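Putative glutathione-regulated potassium-efflux system protein KefB (Vibrio parahaemolyticus RIMD 2210633, PDB 3C85) is probably a monovalent cation:proton antiporter of the CPA2 family, of which this chain is the nucleotide-binding TrkA-N (RCK_N) domain, known to bind AMP. Local coordinates at residues V42-M47 and L108-M113; L67-R72 and N85-D90; D95-I100 and E124-R129. All blocks are in the same frame, centred on the assembly; numbering follows the deposited sequence.

Contact 1: residues V42-M47 and L108-M113; sequences VLILGM and LVLLAM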
ATOM      1  N   VAL A  42      13.435 -14.178   6.758  1.00 25.88           N
ATOM      2  CA  VAL A  42      12.592 -13.638   5.672  1.00 24.57           C
ATOM      3  C   VAL A  42      13.531 -13.298   4.521  1.00 24.62           C
ATOM      4  O   VAL A  42      14.552 -12.672   4.750  1.00 24.01           O
ATOM      5  CB  VAL A  42      11.803 -12.348   6.102  1.00 24.67           C
ATOM      6  CG1 VAL A  42      10.895 -11.850   4.966  1.00 24.14           C
ATOM      7  CG2 VAL A  42      10.946 -12.620   7.350  1.00 25.09           C
ATOM      8  N   LEU A  43      13.212 -13.757   3.315  1.00 22.74           N
ATOM      9  CA  LEU A  43      13.910 -13.328   2.114  1.00 23.73           C
ATOM     10  C   LEU A  43      12.969 -12.363   1.401  1.00 22.55           C
ATOM     11  O   LEU A  43      11.808 -12.716   1.150  1.00 23.80           O
ATOM     12  CB  LEU A  43      14.168 -14.525   1.229  1.00 24.31           C
ATOM     13  CG  LEU A  43      15.205 -14.564   0.146  1.00 29.65           C
ATOM     14  CD1 LEU A  43      16.597 -14.068   0.602  1.00 33.42           C
ATOM     15  CD2 LEU A  43      15.299 -16.053  -0.230  1.00 32.65           C
ATOM     16  N   ILE A  44      13.424 -11.144   1.116  1.00 21.88           N
ATOM     17  CA  ILE A  44      12.550 -10.170   0.408  1.00 21.12           C
ATOM     18  C   ILE A  44      13.103  -9.982  -1.001  1.00 21.53           C
ATOM     19  O   ILE A  44      14.169  -9.464  -1.195  1.00 21.83           O
ATOM     20  CB  ILE A  44      12.444  -8.828   1.146  1.00 21.45           C
ATOM     21  CG1 ILE A  44      11.940  -9.092   2.590  1.00 19.27           C
ATOM     22  CG2 ILE A  44      11.520  -7.847   0.374  1.00 21.07           C
ATOM     23  CD1 ILE A  44      11.864  -7.839   3.422  1.00 20.07           C
ATOM     24  N   LEU A  45      12.398 -10.466  -1.994  1.00 22.48           N
ATOM     25  CA  LEU A  45      12.937 -10.402  -3.340  1.00 21.88           C
ATOM     26  C   LEU A  45      12.445  -9.107  -3.998  1.00 24.02           C
ATOM     27  O   LEU A  45      11.266  -9.012  -4.391  1.00 24.28           O
ATOM     28  CB  LEU A  45      12.458 -11.620  -4.123  1.00 22.69           C
ATOM     29  CG  LEU A  45      12.874 -12.992  -3.532  1.00 25.02           C
ATOM     30  CD1 LEU A  45      12.307 -14.118  -4.400  1.00 24.95           C
ATOM     31  CD2 LEU A  45      14.397 -13.076  -3.487  1.00 25.39           C
ATOM     32  N   GLY A  46      13.331  -8.126  -4.143  1.00 22.48           N
ATOM     33  CA  GLY A  46      12.939  -6.847  -4.769  1.00 21.91           C
ATOM     34  C   GLY A  46      12.987  -5.888  -3.616  1.00 21.80           C
ATOM     35  O   GLY A  46      12.259  -6.081  -2.644  1.00 21.43           O
HETATM   36  N   MSE A  47      13.857  -4.879  -3.699  1.00 21.04           N
HETATM   37  CA  MSE A  47      13.931  -3.849  -2.655  1.00 21.73           C
HETATM   38  C   MSE A  47      13.715  -2.454  -3.231  1.00 22.33           C
HETATM   39  O   MSE A  47      14.450  -1.495  -2.904  1.00 22.66           O
HETATM   40  CB  MSE A  47      15.273  -3.939  -1.879  1.00 21.86           C
HETATM   41  CG  MSE A  47      15.366  -5.144  -1.030  1.00 18.19           C
HETATM   42 SE   MSE A  47      14.197  -5.154   0.519  0.70 20.38          SE
HETATM   43  CE  MSE A  47      14.933  -3.602   1.467  1.00 21.40           C
ATOM     44  N   LEU A 108       9.865 -17.486   5.454  1.00 28.73           N
ATOM     45  CA  LEU A 108       8.999 -16.631   4.668  1.00 27.91           C
ATOM     46  C   LEU A 108       9.746 -15.944   3.534  1.00 26.49           C
ATOM     47  O   LEU A 108      10.840 -15.378   3.721  1.00 27.57           O
ATOM     48  CB  LEU A 108       8.308 -15.611   5.577  1.00 27.80           C
ATOM     49  CG  LEU A 108       7.407 -14.592   4.856  1.00 27.01           C
ATOM     50  CD1 LEU A 108       6.167 -15.285   4.186  1.00 25.65           C
ATOM     51  CD2 LEU A 108       7.008 -13.440   5.822  1.00 28.71           C
ATOM     52  N   VAL A 109       9.189 -16.050   2.333  1.00 25.29           N
ATOM     53  CA  VAL A 109       9.700 -15.311   1.198  1.00 23.81           C
ATOM     54  C   VAL A 109       8.623 -14.301   0.768  1.00 22.52           C
ATOM     55  O   VAL A 109       7.452 -14.683   0.597  1.00 22.22           O
ATOM     56  CB  VAL A 109      10.079 -16.221   0.003  1.00 23.30           C
ATOM     57  CG1 VAL A 109      10.565 -15.340  -1.162  1.00 24.34           C
ATOM     58  CG2 VAL A 109      11.139 -17.257   0.404  1.00 24.87           C
ATOM     59  N   LEU A 110       9.010 -13.022   0.610  1.00 21.41           N
ATOM     60  CA  LEU A 110       8.119 -11.979   0.054  1.00 21.09           C
ATOM     61  C   LEU A 110       8.472 -11.688  -1.398  1.00 21.62           C
ATOM     62  O   LEU A 110       9.604 -11.357  -1.700  1.00 21.53           O
ATOM     63  CB  LEU A 110       8.181 -10.681   0.861  1.00 21.42           C
ATOM     64  CG  LEU A 110       7.801 -10.834   2.350  1.00 21.01           C
ATOM     65  CD1 LEU A 110       7.776  -9.439   3.010  1.00 22.16           C
ATOM     66  CD2 LEU A 110       6.436 -11.504   2.516  1.00 23.39           C
ATOM     67  N   LEU A 111       7.540 -11.869  -2.298  1.00 20.58           N
ATOM     68  CA  LEU A 111       7.767 -11.592  -3.679  1.00 21.68           C
ATOM     69  C   LEU A 111       7.382 -10.128  -3.994  1.00 21.56           C
ATOM     70  O   LEU A 111       6.245  -9.797  -4.081  1.00 21.60           O
ATOM     71  CB  LEU A 111       6.987 -12.553  -4.547  1.00 21.40           C
ATOM     72  CG  LEU A 111       7.201 -14.050  -4.351  1.00 22.79           C
ATOM     73  CD1 LEU A 111       6.382 -14.809  -5.369  1.00 23.03           C
ATOM     74  CD2 LEU A 111       8.603 -14.319  -4.502  1.00 25.10           C
ATOM     75  N   ALA A 112       8.381  -9.277  -4.128  1.00 21.72           N
ATOM     76  CA  ALA A 112       8.202  -7.846  -4.254  1.00 22.10           C
ATOM     77  C   ALA A 112       8.975  -7.244  -5.413  1.00 23.23           C
ATOM     78  O   ALA A 112       9.479  -6.169  -5.325  1.00 23.42           O
ATOM     79  CB  ALA A 112       8.547  -7.192  -3.020  1.00 20.87           C
HETATM   80  N   MSE A 113       9.083  -8.017  -6.489  1.00 20.00           N
HETATM   81  CA  MSE A 113       9.788  -7.578  -7.681  1.00 20.00           C
HETATM   82  C   MSE A 113       8.981  -6.479  -8.348  1.00 20.00           C
HETATM   83  O   MSE A 113       7.802  -6.297  -8.044  1.00 20.00           O
HETATM   84  CB  MSE A 113       9.992  -8.745  -8.647  1.00 20.00           C
HETATM   85  CG  MSE A 113      10.510 -10.014  -7.989  1.00 20.00           C
HETATM   86 SE   MSE A 113      12.456 -10.103  -7.953  1.00 20.00          SE
HETATM   87  CE  MSE A 113      12.706 -11.690  -9.059  1.00 20.00           C
TER
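At the centre of the Rossmann-type sheet of this TrkA-N domain, strand 42-45 lies parallel to strand 108-111, the two axes 4.7 Å apart and 13° from exact alignment. The backbone pairing follows the parallel pattern, in which alternate residues of one strand hold both neighbours on the other. Leu43 N donates to Leu108 O at 2.9 Å and Leu43 O accepts from Leu110 N; Leu45 N then donates to Leu110 O, nearly along the carbonyl axis. The last bond, from Ala112 N to Leu45 O, is more bent, 140° at the hydrogen, where both strands end.

Side chains alternate between two faces. On one, Leu45 has CG anti to the carbonyl carbon (chi1 -60°), and its CD1 reaches between CD2 of Leu111, 3.7 Å away, and CG1 of Val109; the leucines lie side by side, whereas Leu45 crosses Val109 obliquely. The selenium of selenomethionine Met113 approaches Leu45 CB, while helix 116-128 covers this face through Ala122 and Leu126. On the other, Val42 CG1 meets Leu110 CG at 4.2 Å and Ile44 CG1 runs alongside Leu110 CD1. Phe167 and Phe179 of the second subunit pack there, against Leu110 and against Val42 and Leu108.

Gly46, probably the first glycine of a GxGxxG motif, comes so close to residues 112-113 that a CB would fall 2.2 Å from Ala112 O, and its positive phi would also jam that CB against the preceding carbonyl. Gly46 CA makes a CA-H...O contact with Ala112 O. The chemistry is thus that of a buried core pair: main-chain polar atoms satisfy one another between apolar faces, and a bare glycine lets the chain turn beside the AMP-site residue Glu70.

Contact 2: residues L67-R72 and N85-D90; sequences LGIEIR and NVISGD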
ATOM      1  N   LEU A  67      16.545 -10.551   4.763  1.00 24.45           N
ATOM      2  CA  LEU A  67      17.590 -10.370   3.752  1.00 23.22           C
ATOM      3  C   LEU A  67      16.902  -9.940   2.446  1.00 23.44           C
ATOM      4  O   LEU A  67      16.060 -10.655   1.923  1.00 22.21           O
ATOM      5  CB  LEU A  67      18.356 -11.679   3.530  1.00 24.00           C
ATOM      6  CG  LEU A  67      19.393 -11.623   2.400  1.00 22.57           C
ATOM      7  CD1 LEU A  67      20.522 -10.589   2.708  1.00 22.43           C
ATOM      8  CD2 LEU A  67      20.005 -13.043   2.148  1.00 22.91           C
ATOM      9  N   GLY A  68      17.271  -8.766   1.930  1.00 23.06           N
ATOM     10  CA  GLY A  68      16.700  -8.243   0.694  1.00 22.59           C
ATOM     11  C   GLY A  68      17.602  -8.640  -0.451  1.00 23.02           C
ATOM     12  O   GLY A  68      18.812  -8.685  -0.289  1.00 24.17           O
ATOM     13  N   ILE A  69      16.992  -8.981  -1.586  1.00 23.19           N
ATOM     14  CA  ILE A  69      17.699  -9.288  -2.830  1.00 23.86           C
ATOM     15  C   ILE A  69      17.246  -8.237  -3.843  1.00 24.64           C
ATOM     16  O   ILE A  69      16.037  -8.014  -4.018  1.00 24.88           O
ATOM     17  CB  ILE A  69      17.347 -10.729  -3.357  1.00 24.19           C
ATOM     18  CG1 ILE A  69      17.513 -11.789  -2.244  1.00 24.83           C
ATOM     19  CG2 ILE A  69      18.077 -11.021  -4.698  1.00 23.67           C
ATOM     20  CD1 ILE A  69      18.865 -11.855  -1.562  1.00 27.75           C
ATOM     21  N   GLU A  70      18.206  -7.572  -4.486  1.00 24.81           N
ATOM     22  CA  GLU A  70      17.923  -6.417  -5.335  1.00 25.20           C
ATOM     23  C   GLU A  70      18.803  -6.426  -6.606  1.00 25.37           C
ATOM     24  O   GLU A  70      20.027  -6.553  -6.518  1.00 25.71           O
ATOM     25  CB  GLU A  70      18.152  -5.155  -4.487  1.00 24.85           C
ATOM     26  CG  GLU A  70      18.051  -3.817  -5.247  1.00 26.42           C
ATOM     27  CD  GLU A  70      16.788  -3.692  -6.050  1.00 27.95           C
ATOM     28  OE1 GLU A  70      15.701  -3.833  -5.448  1.00 31.77           O
ATOM     29  OE2 GLU A  70      16.872  -3.468  -7.284  1.00 28.10           O
ATOM     30  N   ILE A  71      18.186  -6.340  -7.776  1.00 24.91           N
ATOM     31  CA  ILE A  71      18.933  -6.418  -9.038  1.00 28.11           C
ATOM     32  C   ILE A  71      19.830  -5.198  -9.304  1.00 28.40           C
ATOM     33  O   ILE A  71      20.887  -5.314  -9.959  1.00 29.35           O
ATOM     34  CB  ILE A  71      18.015  -6.709 -10.243  1.00 27.71           C
ATOM     35  CG1 ILE A  71      18.821  -7.387 -11.367  1.00 29.27           C
ATOM     36  CG2 ILE A  71      17.233  -5.444 -10.670  1.00 28.84           C
ATOM     37  CD1 ILE A  71      17.975  -7.932 -12.553  1.00 29.08           C
ATOM     38  N   ARG A  72      19.422  -4.046  -8.777  1.00 28.42           N
ATOM     39  CA  ARG A  72      20.185  -2.788  -8.956  1.00 30.65           C
ATOM     40  C   ARG A  72      21.327  -2.699  -7.948  1.00 31.36           C
ATOM     41  O   ARG A  72      21.097  -2.455  -6.749  1.00 31.16           O
ATOM     42  CB  ARG A  72      19.281  -1.553  -8.791  1.00 30.13           C
ATOM     43  CG  ARG A  72      18.038  -1.440  -9.730  1.00 31.81           C
ATOM     44  CD  ARG A  72      17.034  -0.406  -9.198  1.00 31.22           C
ATOM     45  NE  ARG A  72      16.356  -0.904  -7.988  1.00 29.94           N
ATOM     46  CZ  ARG A  72      15.847  -0.144  -7.013  1.00 31.06           C
ATOM     47  NH1 ARG A  72      15.899   1.186  -7.060  1.00 30.54           N
ATOM     48  NH2 ARG A  72      15.289  -0.721  -5.966  1.00 34.99           N
ATOM     49  N   ASN A  85      20.221  -5.181   5.385  1.00 27.60           N
ATOM     50  CA  ASN A  85      20.928  -6.342   4.806  1.00 27.47           C
ATOM     51  C   ASN A  85      20.351  -6.606   3.443  1.00 27.06           C
ATOM     52  O   ASN A  85      19.300  -7.251   3.315  1.00 26.17           O
ATOM     53  CB  ASN A  85      20.850  -7.605   5.676  1.00 28.34           C
ATOM     54  CG  ASN A  85      21.682  -7.500   6.948  1.00 30.03           C
ATOM     55  OD1 ASN A  85      22.339  -6.489   7.197  1.00 32.03           O
ATOM     56  ND2 ASN A  85      21.637  -8.541   7.767  1.00 31.49           N
ATOM     57  N   VAL A  86      21.023  -6.080   2.426  1.00 25.94           N
ATOM     58  CA  VAL A  86      20.561  -6.225   1.057  1.00 25.92           C
ATOM     59  C   VAL A  86      21.748  -6.625   0.182  1.00 26.79           C
ATOM     60  O   VAL A  86      22.819  -6.035   0.277  1.00 27.16           O
ATOM     61  CB  VAL A  86      19.892  -4.919   0.520  1.00 25.75           C
ATOM     62  CG1 VAL A  86      19.499  -5.081  -0.971  1.00 23.90           C
ATOM     63  CG2 VAL A  86      18.645  -4.621   1.339  1.00 24.08           C
ATOM     64  N   ILE A  87      21.573  -7.662  -0.613  1.00 26.53           N
ATOM     65  CA  ILE A  87      22.626  -8.089  -1.509  1.00 28.05           C
ATOM     66  C   ILE A  87      22.131  -7.969  -2.938  1.00 28.63           C
ATOM     67  O   ILE A  87      20.910  -8.007  -3.190  1.00 28.99           O
ATOM     68  CB  ILE A  87      23.133  -9.524  -1.164  1.00 28.80           C
ATOM     69  CG1 ILE A  87      22.008 -10.559  -1.274  1.00 27.85           C
ATOM     70  CG2 ILE A  87      23.749  -9.553   0.266  1.00 28.08           C
ATOM     71  CD1 ILE A  87      22.534 -11.999  -1.209  1.00 29.59           C
ATOM     72  N   SER A  88      23.046  -7.765  -3.881  1.00 28.62           N
ATOM     73  CA  SER A  88      22.589  -7.647  -5.250  1.00 28.96           C
ATOM     74  C   SER A  88      22.430  -9.023  -5.901  1.00 29.26           C
ATOM     75  O   SER A  88      23.159  -9.965  -5.569  1.00 28.89           O
ATOM     76  CB  SER A  88      23.520  -6.747  -6.057  1.00 29.28           C
ATOM     77  OG  SER A  88      24.787  -7.349  -6.099  1.00 33.15           O
ATOM     78  N   GLY A  89      21.488  -9.135  -6.834  1.00 28.72           N
ATOM     79  CA  GLY A  89      21.301 -10.374  -7.557  1.00 28.94           C
ATOM     80  C   GLY A  89      20.002 -10.349  -8.309  1.00 28.52           C
ATOM     81  O   GLY A  89      19.147  -9.530  -8.030  1.00 28.14           O
ATOM     82  N   ASP A  90      19.872 -11.243  -9.279  1.00 28.83           N
ATOM     83  CA  ASP A  90      18.651 -11.322 -10.112  1.00 29.47           C
ATOM     84  C   ASP A  90      17.889 -12.567  -9.684  1.00 29.17           C
ATOM     85  O   ASP A  90      18.257 -13.684 -10.076  1.00 29.54           O
ATOM     86  CB  ASP A  90      19.058 -11.401 -11.593  1.00 29.51           C
ATOM     87  CG  ASP A  90      17.868 -11.538 -12.558  1.00 30.77           C
ATOM     88  OD1 ASP A  90      16.697 -11.684 -12.126  1.00 28.75           O
ATOM     89  OD2 ASP A  90      18.137 -11.547 -13.784  1.00 34.90           O
TER
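This is a parallel edge pairing within the sheet: strand 86-88, outermost in this chain, lies against strand 66-70, and helix 73-81 makes the crossover between them. The strands are 4.7 Å apart at closest approach and cross at -28°. Gly68 N donates to Asn85 O at 2.9 Å in an almost perfectly straight bond, and Gly68 O accepts from Ile87 N. Glu70 repeats the pattern, its N giving to Ile87 O and its O taking Gly89 N, though that last donor sits well above the carbonyl plane.

On the face bearing Ile69 and Ile87, packing is tight. Ile69 CD1 presses to 3.4 Å from Ile87 CG1, closer than usual van der Waals contact, and Ile87 carries that CG1 in the crowded position between backbone N and carbonyl carbon (chi1 60°). Across the sheet, Glu70 CB rests 3.8 Å from Val86 CG1 beneath helix 73-81. Beyond the strand ends, Ile71 runs alongside Asp90, its CD1 3.6 Å from Asp90 CG; Asp90 OD1 is bonded to Thr92 OG1.

Glu70 starts with CG anti to the backbone N (chi1 174°), then bends at chi2, which brings its carboxylate to the edge of the Arg72 guanidinium. The guanidinium grips it side-on: NE meets OE2 at 2.7 Å in a salt bridge and NH2 meets OE1 at 3.2 Å, both from above the carboxylate plane. OE2 also takes Arg72 N, at the helix N-cap, on its anti lone pair, and OE1 accepts from Met47 N. These bonds fix the carboxylate's rotation. Glu70, Arg72 and Asp90 bind AMP in a structure of this protein, though this chain holds none. The two strands belong to a beta-alpha-beta unit of the Rossmann type, with the acidic Glu70 at the end of its first strand, the second of the fold.

Contact 3: residues D95-I100 and E124-R129; sequences DFWERI and EQLQRR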
ATOM      1  N   ASP A  95      21.015 -19.230 -12.015  1.00 38.96           N
ATOM      2  CA  ASP A  95      22.412 -19.145 -11.577  1.00 39.94           C
ATOM      3  C   ASP A  95      22.547 -18.367 -10.258  1.00 39.13           C
ATOM      4  O   ASP A  95      23.442 -18.647  -9.463  1.00 39.71           O
ATOM      5  CB  ASP A  95      23.279 -18.459 -12.641  1.00 41.11           C
ATOM      6  CG  ASP A  95      23.545 -19.337 -13.846  1.00 45.73           C
ATOM      7  OD1 ASP A  95      23.116 -20.517 -13.870  1.00 48.80           O
ATOM      8  OD2 ASP A  95      24.209 -18.827 -14.788  1.00 50.61           O
ATOM      9  N   PHE A  96      21.678 -17.390 -10.037  1.00 37.78           N
ATOM     10  CA  PHE A  96      21.609 -16.710  -8.740  1.00 37.05           C
ATOM     11  C   PHE A  96      21.232 -17.722  -7.671  1.00 36.86           C
ATOM     12  O   PHE A  96      21.904 -17.829  -6.668  1.00 36.70           O
ATOM     13  CB  PHE A  96      20.591 -15.574  -8.736  1.00 36.25           C
ATOM     14  CG  PHE A  96      20.328 -15.021  -7.368  1.00 35.89           C
ATOM     15  CD1 PHE A  96      21.252 -14.183  -6.766  1.00 35.13           C
ATOM     16  CD2 PHE A  96      19.181 -15.377  -6.658  1.00 36.28           C
ATOM     17  CE1 PHE A  96      21.023 -13.650  -5.490  1.00 34.75           C
ATOM     18  CE2 PHE A  96      18.953 -14.860  -5.379  1.00 38.00           C
ATOM     19  CZ  PHE A  96      19.901 -14.005  -4.789  1.00 36.37           C
ATOM     20  N   TRP A  97      20.162 -18.480  -7.909  1.00 36.42           N
ATOM     21  CA  TRP A  97      19.674 -19.447  -6.937  1.00 36.89           C
ATOM     22  C   TRP A  97      20.656 -20.583  -6.640  1.00 38.58           C
ATOM     23  O   TRP A  97      20.646 -21.157  -5.537  1.00 37.73           O
ATOM     24  CB  TRP A  97      18.309 -19.962  -7.372  1.00 36.68           C
ATOM     25  CG  TRP A  97      17.249 -18.902  -7.183  1.00 35.42           C
ATOM     26  CD1 TRP A  97      16.756 -18.043  -8.121  1.00 35.44           C
ATOM     27  CD2 TRP A  97      16.619 -18.558  -5.945  1.00 34.51           C
ATOM     28  NE1 TRP A  97      15.808 -17.194  -7.543  1.00 33.89           N
ATOM     29  CE2 TRP A  97      15.722 -17.483  -6.207  1.00 36.02           C
ATOM     30  CE3 TRP A  97      16.723 -19.055  -4.636  1.00 35.81           C
ATOM     31  CZ2 TRP A  97      14.929 -16.903  -5.214  1.00 34.49           C
ATOM     32  CZ3 TRP A  97      15.934 -18.474  -3.643  1.00 36.80           C
ATOM     33  CH2 TRP A  97      15.050 -17.409  -3.942  1.00 36.84           C
ATOM     34  N   GLU A  98      21.522 -20.855  -7.588  1.00 39.19           N
ATOM     35  CA  GLU A  98      22.506 -21.904  -7.424  1.00 42.07           C
ATOM     36  C   GLU A  98      23.575 -21.488  -6.428  1.00 41.77           C
ATOM     37  O   GLU A  98      24.212 -22.316  -5.851  1.00 41.75           O
ATOM     38  CB  GLU A  98      23.117 -22.297  -8.765  1.00 42.56           C
ATOM     39  CG  GLU A  98      22.467 -23.505  -9.404  1.00 49.11           C
ATOM     40  CD  GLU A  98      22.968 -24.796  -8.812  1.00 55.07           C
ATOM     41  OE1 GLU A  98      24.176 -25.025  -8.862  1.00 59.20           O
ATOM     42  OE2 GLU A  98      22.161 -25.576  -8.277  1.00 58.33           O
ATOM     43  N   ARG A  99      23.722 -20.194  -6.225  1.00 41.74           N
ATOM     44  CA  ARG A  99      24.694 -19.654  -5.286  1.00 42.48           C
ATOM     45  C   ARG A  99      24.241 -19.782  -3.837  1.00 42.79           C
ATOM     46  O   ARG A  99      25.054 -19.673  -2.937  1.00 42.25           O
ATOM     47  CB  ARG A  99      25.001 -18.194  -5.615  1.00 42.67           C
ATOM     48  CG  ARG A  99      25.719 -17.963  -6.960  1.00 43.04           C
ATOM     49  CD  ARG A  99      25.654 -16.502  -7.358  1.00 43.92           C
ATOM     50  NE  ARG A  99      26.401 -15.647  -6.428  1.00 45.26           N
ATOM     51  CZ  ARG A  99      26.261 -14.323  -6.321  1.00 45.49           C
ATOM     52  NH1 ARG A  99      25.401 -13.681  -7.094  1.00 44.18           N
ATOM     53  NH2 ARG A  99      26.985 -13.640  -5.435  1.00 44.61           N
ATOM     54  N   ILE A 100      22.952 -20.016  -3.609  1.00 44.24           N
ATOM     55  CA  ILE A 100      22.372 -19.902  -2.261  1.00 46.03           C
ATOM     56  C   ILE A 100      22.436 -21.201  -1.450  1.00 47.73           C
ATOM     57  O   ILE A 100      21.930 -22.243  -1.870  1.00 47.93           O
ATOM     58  CB  ILE A 100      20.937 -19.298  -2.278  1.00 45.58           C
ATOM     59  CG1 ILE A 100      20.981 -17.865  -2.828  1.00 45.45           C
ATOM     60  CG2 ILE A 100      20.333 -19.304  -0.880  1.00 44.65           C
ATOM     61  CD1 ILE A 100      19.630 -17.213  -3.007  1.00 46.35           C
ATOM     62  N   GLU A 124       8.900 -19.901  -9.292  1.00 33.25           N
ATOM     63  CA  GLU A 124       9.359 -21.137  -9.951  1.00 36.66           C
ATOM     64  C   GLU A 124      10.762 -21.569  -9.494  1.00 36.16           C
ATOM     65  O   GLU A 124      11.033 -22.767  -9.305  1.00 36.45           O
ATOM     66  CB  GLU A 124       9.356 -20.955 -11.479  1.00 36.44           C
ATOM     67  CG  GLU A 124       7.952 -20.813 -12.071  1.00 38.80           C
ATOM     68  CD  GLU A 124       7.932 -20.576 -13.595  0.75 40.75           C
ATOM     69  OE1 GLU A 124       9.035 -20.480 -14.189  1.00 44.76           O
ATOM     70  OE2 GLU A 124       6.819 -20.500 -14.198  0.75 46.05           O
ATOM     71  N   GLN A 125      11.660 -20.601  -9.318  1.00 35.54           N
ATOM     72  CA  GLN A 125      13.025 -20.933  -8.926  1.00 35.39           C
ATOM     73  C   GLN A 125      13.025 -21.513  -7.520  1.00 35.73           C
ATOM     74  O   GLN A 125      13.705 -22.502  -7.243  1.00 36.18           O
ATOM     75  CB  GLN A 125      13.942 -19.707  -9.024  1.00 35.11           C
ATOM     76  CG  GLN A 125      14.263 -19.275 -10.433  1.00 36.01           C
ATOM     77  CD  GLN A 125      14.826 -20.412 -11.275  1.00 40.06           C
ATOM     78  OE1 GLN A 125      15.741 -21.117 -10.859  1.00 41.66           O
ATOM     79  NE2 GLN A 125      14.283 -20.582 -12.472  1.00 41.57           N
ATOM     80  N   LEU A 126      12.225 -20.910  -6.650  0.50 35.53           N
ATOM     81  CA  LEU A 126      12.102 -21.331  -5.261  0.50 35.58           C
ATOM     82  C   LEU A 126      11.476 -22.716  -5.156  0.50 36.82           C
ATOM     83  O   LEU A 126      11.830 -23.501  -4.275  0.50 36.52           O
ATOM     84  CB  LEU A 126      11.236 -20.309  -4.539  0.50 35.61           C
ATOM     85  CG  LEU A 126      11.109 -20.208  -3.024  0.50 35.62           C
ATOM     86  CD1 LEU A 126      12.460 -20.066  -2.339  0.50 33.06           C
ATOM     87  CD2 LEU A 126      10.237 -18.996  -2.728  0.50 34.08           C
ATOM     88  N   GLN A 127      10.536 -23.003  -6.053  1.00 37.02           N
ATOM     89  CA  GLN A 127       9.872 -24.309  -6.108  1.00 39.19           C
ATOM     90  C   GLN A 127      10.775 -25.424  -6.614  1.00 40.87           C
ATOM     91  O   GLN A 127      10.709 -26.576  -6.143  1.00 41.84           O
ATOM     92  CB  GLN A 127       8.626 -24.236  -6.964  1.00 38.55           C
ATOM     93  CG  GLN A 127       7.546 -23.482  -6.270  1.00 38.39           C
ATOM     94  CD  GLN A 127       6.403 -23.136  -7.174  1.00 37.16           C
ATOM     95  OE1 GLN A 127       5.310 -22.891  -6.695  1.00 37.01           O
ATOM     96  NE2 GLN A 127       6.648 -23.092  -8.487  1.00 37.05           N
ATOM     97  N   ARG A 128      11.646 -25.104  -7.555  1.00 42.74           N
ATOM     98  CA  ARG A 128      12.503 -26.164  -8.024  1.00 45.12           C
ATOM     99  C   ARG A 128      13.739 -26.436  -7.154  1.00 45.78           C
ATOM    100  O   ARG A 128      14.445 -27.430  -7.366  1.00 45.74           O
ATOM    101  CB  ARG A 128      12.757 -26.078  -9.526  1.00 46.35           C
ATOM    102  CG  ARG A 128      13.588 -24.975 -10.000  1.00 49.19           C
ATOM    103  CD  ARG A 128      13.493 -24.949 -11.515  1.00 56.03           C
ATOM    104  NE  ARG A 128      14.785 -24.618 -12.108  1.00 59.84           N
ATOM    105  CZ  ARG A 128      15.654 -25.515 -12.563  1.00 61.89           C
ATOM    106  NH1 ARG A 128      15.368 -26.814 -12.520  1.00 62.79           N
ATOM    107  NH2 ARG A 128      16.812 -25.108 -13.080  1.00 61.64           N
ATOM    108  N   ARG A 129      13.964 -25.579  -6.156  1.00 45.62           N
ATOM    109  CA  ARG A 129      14.914 -25.870  -5.074  1.00 46.45           C
ATOM    110  C   ARG A 129      14.215 -26.462  -3.851  1.00 45.47           C
ATOM    111  O   ARG A 129      14.832 -26.577  -2.803  1.00 45.62           O
ATOM    112  CB  ARG A 129      15.683 -24.610  -4.655  1.00 47.27           C
ATOM    113  CG  ARG A 129      16.968 -24.365  -5.444  1.00 50.50           C
ATOM    114  CD  ARG A 129      16.687 -23.641  -6.735  1.00 54.22           C
ATOM    115  NE  ARG A 129      17.799 -23.698  -7.689  1.00 57.18           N
ATOM    116  CZ  ARG A 129      17.758 -23.086  -8.874  1.00 58.20           C
ATOM    117  NH1 ARG A 129      16.669 -22.387  -9.207  1.00 56.07           N
ATOM    118  NH2 ARG A 129      18.791 -23.151  -9.709  1.00 56.94           N
TER
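In this Rossmann-type fold, helix 94-98 packs against helix 116-128, chiefly through Trp97. Trp97 sets CG anti to the carbonyl carbon (chi1 -72°) and turns its indole about chi2 (97°) so that one face receives Gln125. The CB of Gln125 stands 3.6 Å from the centroid of the five-membered ring, 24° off the normal, a CH-pi contact; with CG anti to the carbonyl carbon, Gln125 also brings CG close to Trp97 CD1. Farther along the indole, Leu126 CD1 lies 4.0 Å from Trp97 CZ3, its CG being anti to the backbone N. The indole's rotation is fixed as well by a hydrogen bond from NE1 to the carbonyl O of Ala91, a residue of the AMP site.

Arg129 folds back at chi2 over the start of the Trp97 side chain. Glu98 lies close by, OE2 4.4 Å from Arg129 NH2, opposite charges near each other but beyond salt-bridge range. The closer packing is of a CH2 group against the flat cation: Trp97 CB sits over the centre of the guanidinium face, 3.5 Å from Arg129 CZ.

How the contacts relate
From the N terminus, strand 42-45 opens contact 1, which closes only when residues 108-113 return beside it as the fourth strand. Contact 2 opens and closes wholly within that span, joining residues 67-72 to 85-90 through one short crossover. Contact 3 begins inside the span, at 95-100, but closes beyond it at 124-129, so it crosses contact 1 and follows contact 2 in series. Contacts 1 and 2 share neighbouring strands of one sheet and meet where Gly46 N approaches Ile69 O. Contact 3 lies over the same sheet: Trp97 rests on Leu43 and Leu45, Leu126 on Val109, and Phe96 on Ile69 and Gly89.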